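Local coordinates for protein aspartate-semialdehyde dehydrogenase (Thermus thermophilus, PDB 2YV3) that probably catalyses the NADPH-dependent reductive dephosphorylation of L-aspartyl phosphate to L-aspartate semialdehyde, an early step toward lysine, methionine and threonine, at residues 20-25 with 284-289; 132-137 with 242-247; 164-169 with 233-238; 171-176 with 187-192. All blocks are in the same frame, centred on the assembly; numbering follows the deposited sequence.

Contact 1: 20-25 with 284-289; sequences LEARNF and GKWDVE
Trp286 meets Ala22 and Arg23 at the C-terminal end of helix 11-22. That helix belongs to the Rossmann-type NAD-binding domain. Segment 284-289 leads into strand 288-295 of the dimerisation domain, so this surface contact joins the two family domains of one chain.

In segment 284-289, Lys285 bonds within its own segment. Its NZ forms a salt bridge with Glu289 OE1 at 3.0 Å and another with Glu266. Next comes Trp286, which alone in this segment reaches residues 20-25. Its CG stands anti to the carbonyl carbon (chi1 -52°), and the indole extends across to the helix end. Trp286 CZ2 lies 4.0 Å from Ala22 CB, an apolar touch on the six-membered ring.

Arg23 comes from the opposite direction. Its chain bends at chi2 and chi3, which brings NE over one indole face, 3.6 Å above the plane and offset to the rim. The guanidinium plane stands at 85° to the ring, so the two groups do not lie flat on each other. The modelled position of Arg23 NH2 is too close to the indole to be trusted. Arg23 follows directly on the helix, which ends in a Schellman motif with Asn24 at positive phi. There Phe25 N bonds to Leu20 O at 3.1 Å.

Beyond Trp286, Val288 packs on Ile129 and Met132 of helix 125-141. At Glu289, OE1 takes the lysine on its anti side, 18° out of the carboxylate plane, and also bonds to Thr281 OG1.

Contact 2: 132-137 with 242-247; sequences MALWPL and VSVEFA
Phe246 and Val244 pack against Leu137 and Leu134, where helix 125-141 lies on the mixed sheet of the dimerisation domain. This is helix-on-sheet packing in an alpha+beta domain, as in the GAPDH-like C-terminal fold. It is buried and its side-chain contacts are apolar, with no hydrogen bond across it.

Phe246 sits near the end of strand 237-246. Its CB points to the helix, and CG is anti to the carbonyl carbon (chi1 -64°). From there the ring extends to the base of Leu137. CE1 lies 4.0 Å from Leu137 CB and 4.1 Å from Leu137 O. At the ring tip, CZ is 4.2 Å from the same CB. The methylene approaches the ring at a slant, neither over its face nor at its edge. One ring face is covered from within the strand by Val244 CG1, 3.7 Å above the plane and displaced to the rim.

The two Val244 methyls divide their work. CG1 serves the phenyl ring, while CG2 faces the helix. Phe305 and Val146, on the strands that flank 237-246, also pack on Val244 and Leu134. The other side of the strand looks to the dimer interface, where Ser243 packs on Ile147 of the second subunit.

Segment 132-137 is kinked at Pro136, whose N has no bond to the preceding turn. On the turn before Leu137, the Leu134 side chain ends with CD1 3.9 Å from Val244 CG2.

Contact 3: 164-169 with 233-238; sequences ELLTET and PTLRAH
Leu165 of helix 159-173 presses its CD2 methyl against the backbone of Pro233 and Thr234. This is the tight part of the contact. CD2 lies 3.6 Å from Thr234 N, with Thr234 O and Pro233 CA only slightly farther off. One methyl thus meets main chain rather than side chain, while Thr234 points its own CB away. CD1 of Leu165 comes more loosely toward Pro233 CB, at 4.4 Å. With CG anti to the backbone N (chi1 -171°), the branch of Leu165 is carried out from the helix to the loop.

The looser side is made by Leu166 and Leu235, both partly exposed. They touch through single methyls, Leu166 CD2 to Leu235 CD1 at 3.8 Å. The two side chains cross at about a right angle. Phe189 of the second subunit packs on both parts, on Leu165 and Thr234 and on Leu235.

No hydrogen bond crosses between the segments. Within the helix, Leu165 O takes two bonds. One comes from Thr169 N at 3.1 Å and the other from Thr169 OG1, which lies in the carbonyl plane with a C=O...donor angle of 154°.

Past Leu235 the loop runs into strand 237-246. Arg236 forms salt bridges with Glu15 and Asp310. His238, the predicted proton acceptor, packs on Cys125, the predicted acyl-thioester nucleophile. The helix thus packs at the subunit interface on a loop that leads into the active site of an aspartate-semialdehyde dehydrogenase.

Contact 4: 171-176 with 187-192; sequences RFLHGE and LPFNVI
Phe172 and Phe189 form an oblique aromatic pair at the C-terminal end of helix 159-173. The loop 187-192 returns past the helix end here, within the dimerisation domain.

The aromatic part comes first. The ring centroids are 4.9 Å apart and the planes meet at 41°, so the pair is neither a stack nor edge-to-face. CD2 meets CD2, with both Phe172 CD2 and Phe172 CE2 close to Phe189 CD2. Phe172 has CG anti to its own backbone N (chi1 -177°), which turns its ring toward the loop.

The aliphatic part is a single methyl. Leu173 CD2 lies 3.7 Å from Phe189 CE2, at the edge of that ring and near its plane. The same methyl also lies at the edge of the Phe172 ring, 3.8 Å from Phe172 CD2, so one methyl borders both rings. Nearby, Pro188 packs on Glu168 and Thr169 of the helix.

Backbone bonds close the helix: Gly175 N reaches Phe172 O at 2.8 Å, and Gly175 turns to positive phi.

The second subunit adds further partners. Phe189 packs on its Pro233, and Asn190 OD1 accepts a hydrogen bond from N of its Leu280.

In the fold
Contact 1 is a surface contact and joins the two family domains; the other three lie within the dimerisation domain range. Contact 2 is buried core, with leucines, valine and phenylalanine between a helix and the sheet. Contact 3 is also buried, but sets a helix against a loop instead of a sheet. Contact 4 is only partly buried and rests on aromatic rings. Contacts 3 and 4 share helix 159-173 and touch directly. Contact 2 uses the later part of strand 237-246, and contact 3 the loop that leads into its start. Contacts 1 and 2 also touch directly. The second subunit reaches contacts 2, 3 and 4, not contact 1.

Contact 1: 20-25 with 284-289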
loop_
_atom_site.group_PDB
_atom_site.type_symbol
_atom_site.label_atom_id
_atom_site.label_comp_id
_atom_site.label_asym_id
_atom_site.label_seq_id
_atom_site.Cartn_x
_atom_site.Cartn_y
_atom_site.Cartn_z
ATOM N N LEU A 20 -2.225 10.702 28.277
ATOM C CA LEU A 20 -1.862 10.723 29.685
ATOM C C LEU A 20 -2.945 11.480 30.417
ATOM O O LEU A 20 -3.239 11.223 31.579
ATOM C CB LEU A 20 -0.525 11.417 29.874
ATOM C CG LEU A 20 0.242 11.015 31.126
ATOM C CD1 LEU A 20 0.270 9.502 31.240
ATOM C CD2 LEU A 20 1.661 11.592 31.063
ATOM N N GLU A 21 -3.546 12.425 29.719
ATOM C CA GLU A 21 -4.619 13.202 30.288
ATOM C C GLU A 21 -5.912 12.367 30.198
ATOM O O GLU A 21 -6.603 12.156 31.201
ATOM C CB GLU A 21 -4.751 14.481 29.485
ATOM C CG GLU A 21 -5.744 15.467 30.014
ATOM C CD GLU A 21 -5.864 16.686 29.121
ATOM O OE1 GLU A 21 -4.817 17.259 28.741
ATOM O OE2 GLU A 21 -7.006 17.075 28.805
ATOM N N ALA A 22 -6.195 11.865 28.990
ATOM C CA ALA A 22 -7.400 11.087 28.677
ATOM C C ALA A 22 -7.626 9.797 29.430
ATOM O O ALA A 22 -8.754 9.317 29.492
ATOM C CB ALA A 22 -7.458 10.797 27.168
ATOM N N ARG A 23 -6.561 9.210 29.960
ATOM C CA ARG A 23 -6.679 7.966 30.714
ATOM C C ARG A 23 -6.758 8.343 32.177
ATOM O O ARG A 23 -6.835 7.481 33.048
ATOM C CB ARG A 23 -5.453 7.073 30.518
ATOM C CG ARG A 23 -5.047 6.829 29.081
ATOM C CD ARG A 23 -4.849 5.342 28.807
ATOM N NE ARG A 23 -6.016 4.795 28.123
ATOM C CZ ARG A 23 -6.277 3.498 27.988
ATOM N NH1 ARG A 23 -5.455 2.586 28.494
ATOM N NH2 ARG A 23 -7.363 3.116 27.340
ATOM N N ASN A 24 -6.723 9.647 32.429
ATOM C CA ASN A 24 -6.753 10.184 33.780
ATOM C C ASN A 24 -5.593 9.583 34.533
ATOM O O ASN A 24 -5.771 9.089 35.645
ATOM C CB ASN A 24 -8.059 9.824 34.497
ATOM C CG ASN A 24 -9.288 10.251 33.724
ATOM O OD1 ASN A 24 -9.699 9.582 32.775
ATOM N ND2 ASN A 24 -9.882 11.381 34.123
ATOM N N PHE A 25 -4.410 9.604 33.927
ATOM C CA PHE A 25 -3.230 9.052 34.588
ATOM C C PHE A 25 -2.949 9.877 35.833
ATOM O O PHE A 25 -2.672 11.070 35.757
ATOM C CB PHE A 25 -2.009 9.055 33.666
ATOM C CG PHE A 25 -0.913 8.125 34.125
ATOM C CD1 PHE A 25 0.048 8.548 35.038
ATOM C CD2 PHE A 25 -0.882 6.793 33.688
ATOM C CE1 PHE A 25 1.027 7.651 35.518
ATOM C CE2 PHE A 25 0.087 5.896 34.158
ATOM C CZ PHE A 25 1.037 6.322 35.070
ATOM N N GLY A 284 -7.132 8.444 15.520
ATOM C CA GLY A 284 -7.868 9.063 16.602
ATOM C C GLY A 284 -8.244 8.077 17.691
ATOM O O GLY A 284 -8.080 8.358 18.871
ATOM N N LYS A 285 -8.745 6.912 17.298
ATOM C CA LYS A 285 -9.167 5.895 18.251
ATOM C C LYS A 285 -7.984 5.200 18.923
ATOM O O LYS A 285 -6.912 5.125 18.332
ATOM C CB LYS A 285 -10.028 4.868 17.534
ATOM C CG LYS A 285 -11.482 5.263 17.427
ATOM C CD LYS A 285 -12.368 4.043 17.602
ATOM C CE LYS A 285 -12.310 3.115 16.402
ATOM N NZ LYS A 285 -13.333 3.505 15.377
ATOM N N TRP A 286 -8.154 4.700 20.148
ATOM C CA TRP A 286 -7.041 4.012 20.817
ATOM C C TRP A 286 -6.976 2.606 20.253
ATOM O O TRP A 286 -5.958 1.928 20.355
ATOM C CB TRP A 286 -7.219 3.932 22.342
ATOM C CG TRP A 286 -7.504 5.240 23.008
ATOM C CD1 TRP A 286 -7.243 6.488 22.515
ATOM C CD2 TRP A 286 -8.128 5.439 24.284
ATOM N NE1 TRP A 286 -7.677 7.452 23.396
ATOM C CE2 TRP A 286 -8.233 6.836 24.489
ATOM C CE3 TRP A 286 -8.627 4.574 25.272
ATOM C CZ2 TRP A 286 -8.800 7.388 25.645
ATOM C CZ3 TRP A 286 -9.191 5.122 26.422
ATOM C CH2 TRP A 286 -9.279 6.519 26.592
ATOM N N ASP A 287 -8.064 2.164 19.646
ATOM C CA ASP A 287 -8.066 0.837 19.067
ATOM C C ASP A 287 -7.420 0.759 17.703
ATOM O O ASP A 287 -7.019 1.760 17.092
ATOM C CB ASP A 287 -9.480 0.285 18.942
ATOM C CG ASP A 287 -9.984 -0.286 20.225
ATOM O OD1 ASP A 287 -9.208 -0.289 21.197
ATOM O OD2 ASP A 287 -11.151 -0.733 20.253
ATOM N N VAL A 288 -7.339 -0.469 17.235
ATOM C CA VAL A 288 -6.791 -0.768 15.945
ATOM C C VAL A 288 -7.959 -1.455 15.299
ATOM O O VAL A 288 -8.635 -2.262 15.938
ATOM C CB VAL A 288 -5.601 -1.758 16.067
ATOM C CG1 VAL A 288 -5.959 -2.896 17.025
ATOM C CG2 VAL A 288 -5.253 -2.336 14.714
ATOM N N GLU A 289 -8.236 -1.133 14.052
ATOM C CA GLU A 289 -9.325 -1.809 13.381
ATOM C C GLU A 289 -8.711 -2.936 12.589
ATOM O O GLU A 289 -7.557 -2.844 12.191
ATOM C CB GLU A 289 -10.078 -0.838 12.474
ATOM C CG GLU A 289 -11.049 0.061 13.252
ATOM C CD GLU A 289 -11.457 1.303 12.475
ATOM O OE1 GLU A 289 -12.270 2.096 12.985
ATOM O OE2 GLU A 289 -10.952 1.488 11.350
#

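Contact 2: 132-137 with 242-247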
loop_
_atom_site.group_PDB
_atom_site.type_symbol
_atom_site.label_atom_id
_atom_site.label_comp_id
_atom_site.label_asym_id
_atom_site.label_seq_id
_atom_site.Cartn_x
_atom_site.Cartn_y
_atom_site.Cartn_z
ATOM N N MET A 132 -1.157 -6.090 17.938
ATOM C CA MET A 132 -2.465 -5.917 18.519
ATOM C C MET A 132 -3.472 -6.834 17.836
ATOM O O MET A 132 -4.477 -7.236 18.420
ATOM C CB MET A 132 -2.898 -4.463 18.369
ATOM C CG MET A 132 -3.996 -4.075 19.321
ATOM S SD MET A 132 -3.392 -3.756 20.980
ATOM C CE MET A 132 -1.753 -4.624 21.037
ATOM N N ALA A 133 -3.202 -7.160 16.584
ATOM C CA ALA A 133 -4.090 -8.031 15.861
ATOM C C ALA A 133 -3.451 -9.407 15.746
ATOM O O ALA A 133 -4.124 -10.429 15.925
ATOM C CB ALA A 133 -4.377 -7.456 14.477
ATOM N N LEU A 134 -2.150 -9.439 15.479
ATOM C CA LEU A 134 -1.459 -10.717 15.310
ATOM C C LEU A 134 -1.177 -11.455 16.607
ATOM O O LEU A 134 -0.763 -12.608 16.593
ATOM C CB LEU A 134 -0.146 -10.539 14.536
ATOM C CG LEU A 134 0.331 -11.841 13.878
ATOM C CD1 LEU A 134 -0.554 -12.115 12.651
ATOM C CD2 LEU A 134 1.799 -11.744 13.488
ATOM N N TRP A 135 -1.394 -10.800 17.734
ATOM C CA TRP A 135 -1.162 -11.477 18.992
ATOM C C TRP A 135 -2.140 -12.641 19.177
ATOM O O TRP A 135 -1.734 -13.795 19.343
ATOM C CB TRP A 135 -1.304 -10.526 20.182
ATOM C CG TRP A 135 -1.141 -11.316 21.405
ATOM C CD1 TRP A 135 -1.972 -11.357 22.481
ATOM C CD2 TRP A 135 -0.151 -12.320 21.620
ATOM N NE1 TRP A 135 -1.567 -12.340 23.350
ATOM C CE2 TRP A 135 -0.449 -12.945 22.843
ATOM C CE3 TRP A 135 0.960 -12.753 20.892
ATOM C CZ2 TRP A 135 0.319 -13.980 23.358
ATOM C CZ3 TRP A 135 1.722 -13.771 21.398
ATOM C CH2 TRP A 135 1.400 -14.379 22.624
ATOM N N PRO A 136 -3.456 -12.347 19.156
ATOM C CA PRO A 136 -4.463 -13.399 19.325
ATOM C C PRO A 136 -4.504 -14.502 18.250
ATOM O O PRO A 136 -4.921 -15.621 18.531
ATOM C CB PRO A 136 -5.770 -12.608 19.436
ATOM C CG PRO A 136 -5.490 -11.371 18.635
ATOM C CD PRO A 136 -4.094 -11.021 19.034
ATOM N N LEU A 137 -4.067 -14.209 17.032
ATOM C CA LEU A 137 -4.077 -15.226 15.976
ATOM C C LEU A 137 -2.983 -16.228 16.289
ATOM O O LEU A 137 -3.152 -17.438 16.172
ATOM C CB LEU A 137 -3.820 -14.587 14.608
ATOM C CG LEU A 137 -4.894 -13.650 14.020
ATOM C CD1 LEU A 137 -5.610 -12.862 15.126
ATOM C CD2 LEU A 137 -4.230 -12.690 13.020
ATOM N N VAL A 242 -1.902 -7.703 5.728
ATOM C CA VAL A 242 -1.214 -8.835 6.327
ATOM C C VAL A 242 -1.613 -10.193 5.749
ATOM O O VAL A 242 -2.689 -10.352 5.184
ATOM C CB VAL A 242 -1.437 -8.822 7.854
ATOM C CG1 VAL A 242 -0.665 -9.956 8.525
ATOM C CG2 VAL A 242 -1.010 -7.476 8.412
ATOM N N SER A 243 -0.712 -11.163 5.863
ATOM C CA SER A 243 -0.955 -12.514 5.373
ATOM C C SER A 243 -0.201 -13.443 6.296
ATOM O O SER A 243 0.846 -13.076 6.820
ATOM C CB SER A 243 -0.447 -12.662 3.951
ATOM O OG SER A 243 -1.017 -11.661 3.130
ATOM N N VAL A 244 -0.729 -14.642 6.507
ATOM C CA VAL A 244 -0.086 -15.582 7.407
ATOM C C VAL A 244 -0.361 -17.034 7.050
ATOM O O VAL A 244 -1.379 -17.365 6.447
ATOM C CB VAL A 244 -0.579 -15.396 8.878
ATOM C CG1 VAL A 244 0.377 -16.050 9.815
ATOM C CG2 VAL A 244 -0.750 -13.940 9.218
ATOM N N GLU A 245 0.563 -17.901 7.438
ATOM C CA GLU A 245 0.400 -19.326 7.228
ATOM C C GLU A 245 0.344 -19.853 8.665
ATOM O O GLU A 245 1.186 -19.494 9.494
ATOM C CB GLU A 245 1.594 -19.908 6.459
ATOM C CG GLU A 245 1.432 -21.382 6.086
ATOM C CD GLU A 245 2.582 -21.907 5.242
ATOM O OE1 GLU A 245 3.760 -21.733 5.649
ATOM O OE2 GLU A 245 2.306 -22.507 4.177
ATOM N N PHE A 246 -0.659 -20.675 8.966
ATOM C CA PHE A 246 -0.824 -21.194 10.317
ATOM C C PHE A 246 -0.519 -22.662 10.548
ATOM O O PHE A 246 -0.337 -23.442 9.610
ATOM C CB PHE A 246 -2.243 -20.903 10.792
ATOM C CG PHE A 246 -2.549 -19.450 10.907
ATOM C CD1 PHE A 246 -2.165 -18.735 12.040
ATOM C CD2 PHE A 246 -3.206 -18.783 9.877
ATOM C CE1 PHE A 246 -2.428 -17.371 12.147
ATOM C CE2 PHE A 246 -3.475 -17.418 9.978
ATOM C CZ PHE A 246 -3.084 -16.709 11.117
ATOM N N ALA A 247 -0.458 -23.027 11.821
ATOM C CA ALA A 247 -0.202 -24.409 12.198
ATOM C C ALA A 247 -1.552 -25.090 12.187
ATOM O O ALA A 247 -1.758 -26.102 11.512
ATOM C CB ALA A 247 0.394 -24.476 13.596
#

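Contact 3: 164-169 with 233-238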
loop_
_atom_site.group_PDB
_atom_site.type_symbol
_atom_site.label_atom_id
_atom_site.label_comp_id
_atom_site.label_asym_id
_atom_site.label_seq_id
_atom_site.Cartn_x
_atom_site.Cartn_y
_atom_site.Cartn_z
ATOM N N GLU A 164 4.619 18.992 6.188
ATOM C CA GLU A 164 5.146 19.018 4.835
ATOM C C GLU A 164 4.103 18.498 3.858
ATOM O O GLU A 164 3.856 19.090 2.803
ATOM C CB GLU A 164 6.395 18.150 4.747
ATOM C CG GLU A 164 7.480 18.731 3.857
ATOM C CD GLU A 164 8.027 17.711 2.876
ATOM O OE1 GLU A 164 8.304 16.577 3.319
ATOM O OE2 GLU A 164 8.182 18.042 1.673
ATOM N N LEU A 165 3.482 17.389 4.221
ATOM C CA LEU A 165 2.492 16.797 3.355
ATOM C C LEU A 165 1.313 17.744 3.097
ATOM O O LEU A 165 0.745 17.746 2.006
ATOM C CB LEU A 165 2.034 15.453 3.949
ATOM C CG LEU A 165 1.134 14.522 3.122
ATOM C CD1 LEU A 165 1.546 14.481 1.674
ATOM C CD2 LEU A 165 1.218 13.125 3.710
ATOM N N LEU A 166 0.957 18.558 4.083
ATOM C CA LEU A 166 -0.153 19.470 3.916
ATOM C C LEU A 166 0.219 20.545 2.912
ATOM O O LEU A 166 -0.430 20.711 1.875
ATOM C CB LEU A 166 -0.515 20.132 5.256
ATOM C CG LEU A 166 -0.951 19.257 6.439
ATOM C CD1 LEU A 166 -1.045 20.124 7.671
ATOM C CD2 LEU A 166 -2.285 18.552 6.141
ATOM N N THR A 167 1.273 21.277 3.248
ATOM C CA THR A 167 1.776 22.348 2.427
ATOM C C THR A 167 2.174 21.860 1.046
ATOM O O THR A 167 1.835 22.479 0.058
ATOM C CB THR A 167 2.982 23.032 3.118
ATOM O OG1 THR A 167 3.653 23.892 2.194
ATOM C CG2 THR A 167 3.958 22.003 3.623
ATOM N N GLU A 168 2.875 20.743 0.962
ATOM C CA GLU A 168 3.291 20.236 -0.339
ATOM C C GLU A 168 2.147 19.826 -1.255
ATOM O O GLU A 168 2.107 20.223 -2.422
ATOM C CB GLU A 168 4.261 19.066 -0.169
ATOM C CG GLU A 168 5.615 19.478 0.413
ATOM C CD GLU A 168 6.203 20.719 -0.273
ATOM O OE1 GLU A 168 5.967 21.844 0.231
ATOM O OE2 GLU A 168 6.884 20.569 -1.321
ATOM N N THR A 169 1.220 19.024 -0.740
ATOM C CA THR A 169 0.094 18.588 -1.550
ATOM C C THR A 169 -0.637 19.851 -1.992
ATOM O O THR A 169 -1.319 19.869 -3.015
ATOM C CB THR A 169 -0.876 17.675 -0.750
ATOM O OG1 THR A 169 -0.140 16.632 -0.098
ATOM C CG2 THR A 169 -1.891 17.030 -1.686
ATOM N N PRO A 233 0.676 8.976 1.089
ATOM C CA PRO A 233 0.059 10.252 1.462
ATOM C C PRO A 233 -1.071 10.160 2.476
ATOM O O PRO A 233 -2.248 10.208 2.132
ATOM C CB PRO A 233 -0.402 10.822 0.118
ATOM C CG PRO A 233 0.498 10.169 -0.853
ATOM C CD PRO A 233 0.537 8.750 -0.352
ATOM N N THR A 234 -0.695 10.034 3.739
ATOM C CA THR A 234 -1.659 9.958 4.814
ATOM C C THR A 234 -1.093 10.654 6.045
ATOM O O THR A 234 0.092 10.580 6.317
ATOM C CB THR A 234 -2.018 8.502 5.097
ATOM O OG1 THR A 234 -2.539 7.928 3.899
ATOM C CG2 THR A 234 -3.102 8.408 6.133
ATOM N N LEU A 235 -1.948 11.367 6.763
ATOM C CA LEU A 235 -1.531 12.092 7.946
ATOM C C LEU A 235 -0.945 11.212 9.035
ATOM O O LEU A 235 0.257 11.020 9.087
ATOM C CB LEU A 235 -2.701 12.883 8.544
ATOM C CG LEU A 235 -3.153 14.217 7.955
ATOM C CD1 LEU A 235 -1.913 15.032 7.595
ATOM C CD2 LEU A 235 -4.028 14.006 6.757
ATOM N N ARG A 236 -1.803 10.660 9.891
ATOM C CA ARG A 236 -1.343 9.865 11.029
ATOM C C ARG A 236 -1.669 8.377 11.181
ATOM O O ARG A 236 -1.320 7.808 12.212
ATOM C CB ARG A 236 -1.759 10.589 12.324
ATOM C CG ARG A 236 -3.110 11.323 12.245
ATOM C CD ARG A 236 -3.378 12.111 13.518
ATOM N NE ARG A 236 -3.433 11.243 14.692
ATOM C CZ ARG A 236 -3.242 11.651 15.942
ATOM N NH1 ARG A 236 -2.971 12.927 16.204
ATOM N NH2 ARG A 236 -3.331 10.781 16.933
ATOM N N ALA A 237 -2.281 7.731 10.183
ATOM C CA ALA A 237 -2.637 6.305 10.321
ATOM C C ALA A 237 -1.861 5.256 9.499
ATOM O O ALA A 237 -1.749 5.351 8.274
ATOM C CB ALA A 237 -4.133 6.137 10.065
ATOM N N HIS A 238 -1.349 4.231 10.164
ATOM C CA HIS A 238 -0.610 3.183 9.454
ATOM C C HIS A 238 -1.480 2.036 8.944
ATOM O O HIS A 238 -2.252 1.466 9.693
ATOM C CB HIS A 238 0.468 2.570 10.348
ATOM C CG HIS A 238 1.740 3.357 10.414
ATOM N ND1 HIS A 238 2.806 2.975 11.201
ATOM C CD2 HIS A 238 2.116 4.505 9.806
ATOM C CE1 HIS A 238 3.782 3.854 11.078
ATOM N NE2 HIS A 238 3.389 4.794 10.238
#

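Contact 4: 171-176 with 187-192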
loop_
_atom_site.group_PDB
_atom_site.type_symbol
_atom_site.label_atom_id
_atom_site.label_comp_id
_atom_site.label_asym_id
_atom_site.label_seq_id
_atom_site.Cartn_x
_atom_site.Cartn_y
_atom_site.Cartn_z
ATOM N N ARG A 171 0.818 22.999 -2.721
ATOM C CA ARG A 171 1.492 23.636 -3.833
ATOM C C ARG A 171 1.308 22.761 -5.077
ATOM O O ARG A 171 1.152 23.275 -6.180
ATOM C CB ARG A 171 2.960 23.848 -3.475
ATOM C CG ARG A 171 3.188 24.959 -2.432
ATOM C CD ARG A 171 4.626 24.910 -1.955
ATOM N NE ARG A 171 5.531 24.694 -3.084
ATOM C CZ ARG A 171 6.710 24.082 -3.002
ATOM N NH1 ARG A 171 7.135 23.620 -1.834
ATOM N NH2 ARG A 171 7.462 23.926 -4.090
ATOM N N PHE A 172 1.286 21.442 -4.882
ATOM C CA PHE A 172 1.062 20.496 -5.983
ATOM C C PHE A 172 -0.212 20.947 -6.733
ATOM O O PHE A 172 -0.164 21.272 -7.915
ATOM C CB PHE A 172 0.861 19.065 -5.439
ATOM C CG PHE A 172 0.699 18.024 -6.519
ATOM C CD1 PHE A 172 1.798 17.554 -7.225
ATOM C CD2 PHE A 172 -0.568 17.592 -6.904
ATOM C CE1 PHE A 172 1.641 16.679 -8.309
ATOM C CE2 PHE A 172 -0.738 16.715 -7.989
ATOM C CZ PHE A 172 0.366 16.262 -8.693
ATOM N N LEU A 173 -1.346 20.977 -6.035
ATOM C CA LEU A 173 -2.607 21.404 -6.638
ATOM C C LEU A 173 -2.543 22.750 -7.341
ATOM O O LEU A 173 -3.405 23.063 -8.157
ATOM C CB LEU A 173 -3.707 21.460 -5.580
ATOM C CG LEU A 173 -4.365 20.117 -5.282
ATOM C CD1 LEU A 173 -5.014 19.604 -6.569
ATOM C CD2 LEU A 173 -3.346 19.118 -4.781
ATOM N N HIS A 174 -1.522 23.540 -7.029
ATOM C CA HIS A 174 -1.381 24.864 -7.624
ATOM C C HIS A 174 -0.335 24.952 -8.725
ATOM O O HIS A 174 -0.063 26.032 -9.243
ATOM C CB HIS A 174 -1.075 25.895 -6.537
ATOM C CG HIS A 174 -2.235 26.177 -5.635
ATOM N ND1 HIS A 174 -3.455 26.609 -6.108
ATOM C CD2 HIS A 174 -2.359 26.100 -4.289
ATOM C CE1 HIS A 174 -4.280 26.788 -5.091
ATOM N NE2 HIS A 174 -3.639 26.485 -3.976
ATOM N N GLY A 175 0.255 23.814 -9.070
ATOM C CA GLY A 175 1.238 23.792 -10.135
ATOM C C GLY A 175 2.687 23.624 -9.742
ATOM O O GLY A 175 3.376 22.777 -10.311
ATOM N N GLU A 176 3.154 24.417 -8.780
ATOM C CA GLU A 176 4.550 24.353 -8.364
ATOM C C GLU A 176 5.020 22.977 -7.899
ATOM O O GLU A 176 4.367 22.323 -7.090
ATOM C CB GLU A 176 4.838 25.436 -7.307
ATOM C CG GLU A 176 3.804 25.591 -6.192
ATOM C CD GLU A 176 3.971 26.904 -5.398
ATOM O OE1 GLU A 176 3.340 27.053 -4.319
ATOM O OE2 GLU A 176 4.726 27.798 -5.861
ATOM N N LEU A 187 6.480 13.344 -1.445
ATOM C CA LEU A 187 5.404 12.389 -1.179
ATOM C C LEU A 187 3.993 12.744 -1.643
ATOM O O LEU A 187 3.117 11.883 -1.652
ATOM C CB LEU A 187 5.364 12.034 0.313
ATOM C CG LEU A 187 4.332 10.961 0.718
ATOM C CD1 LEU A 187 4.715 9.597 0.153
ATOM C CD2 LEU A 187 4.252 10.894 2.223
ATOM N N PRO A 188 3.739 14.004 -2.030
ATOM C CA PRO A 188 2.360 14.272 -2.468
ATOM C C PRO A 188 1.988 13.451 -3.701
ATOM O O PRO A 188 2.701 13.464 -4.693
ATOM C CB PRO A 188 2.368 15.776 -2.729
ATOM C CG PRO A 188 3.325 16.271 -1.707
ATOM C CD PRO A 188 4.461 15.265 -1.797
ATOM N N PHE A 189 0.879 12.721 -3.614
ATOM C CA PHE A 189 0.398 11.871 -4.703
ATOM C C PHE A 189 1.436 10.868 -5.166
ATOM O O PHE A 189 1.739 10.753 -6.348
ATOM C CB PHE A 189 -0.061 12.750 -5.860
ATOM C CG PHE A 189 -1.336 13.465 -5.576
ATOM C CD1 PHE A 189 -2.530 12.759 -5.510
ATOM C CD2 PHE A 189 -1.344 14.823 -5.314
ATOM C CE1 PHE A 189 -3.717 13.401 -5.185
ATOM C CE2 PHE A 189 -2.529 15.475 -4.987
ATOM C CZ PHE A 189 -3.717 14.761 -4.922
ATOM N N ASN A 190 1.972 10.112 -4.230
ATOM C CA ASN A 190 3.001 9.168 -4.603
ATOM C C ASN A 190 3.313 8.216 -3.461
ATOM O O ASN A 190 2.864 8.418 -2.334
ATOM C CB ASN A 190 4.246 9.960 -4.980
ATOM C CG ASN A 190 5.404 9.080 -5.349
ATOM O OD1 ASN A 190 5.265 8.165 -6.151
ATOM N ND2 ASN A 190 6.569 9.361 -4.771
ATOM N N VAL A 191 4.071 7.165 -3.732
ATOM C CA VAL A 191 4.423 6.280 -2.643
ATOM C C VAL A 191 5.912 6.010 -2.747
ATOM O O VAL A 191 6.453 5.933 -3.851
ATOM C CB VAL A 191 3.565 4.967 -2.657
ATOM C CG1 VAL A 191 2.104 5.329 -2.482
ATOM C CG2 VAL A 191 3.784 4.162 -3.947
ATOM N N ILE A 192 6.570 5.893 -1.597
ATOM C CA ILE A 192 8.021 5.682 -1.533
ATOM C C ILE A 192 8.282 4.318 -0.933
ATOM O O ILE A 192 8.119 4.142 0.262
ATOM C CB ILE A 192 8.691 6.749 -0.605
ATOM C CG1 ILE A 192 8.190 8.143 -0.958
ATOM C CG2 ILE A 192 10.193 6.762 -0.791
ATOM C CD1 ILE A 192 8.185 9.061 0.185
#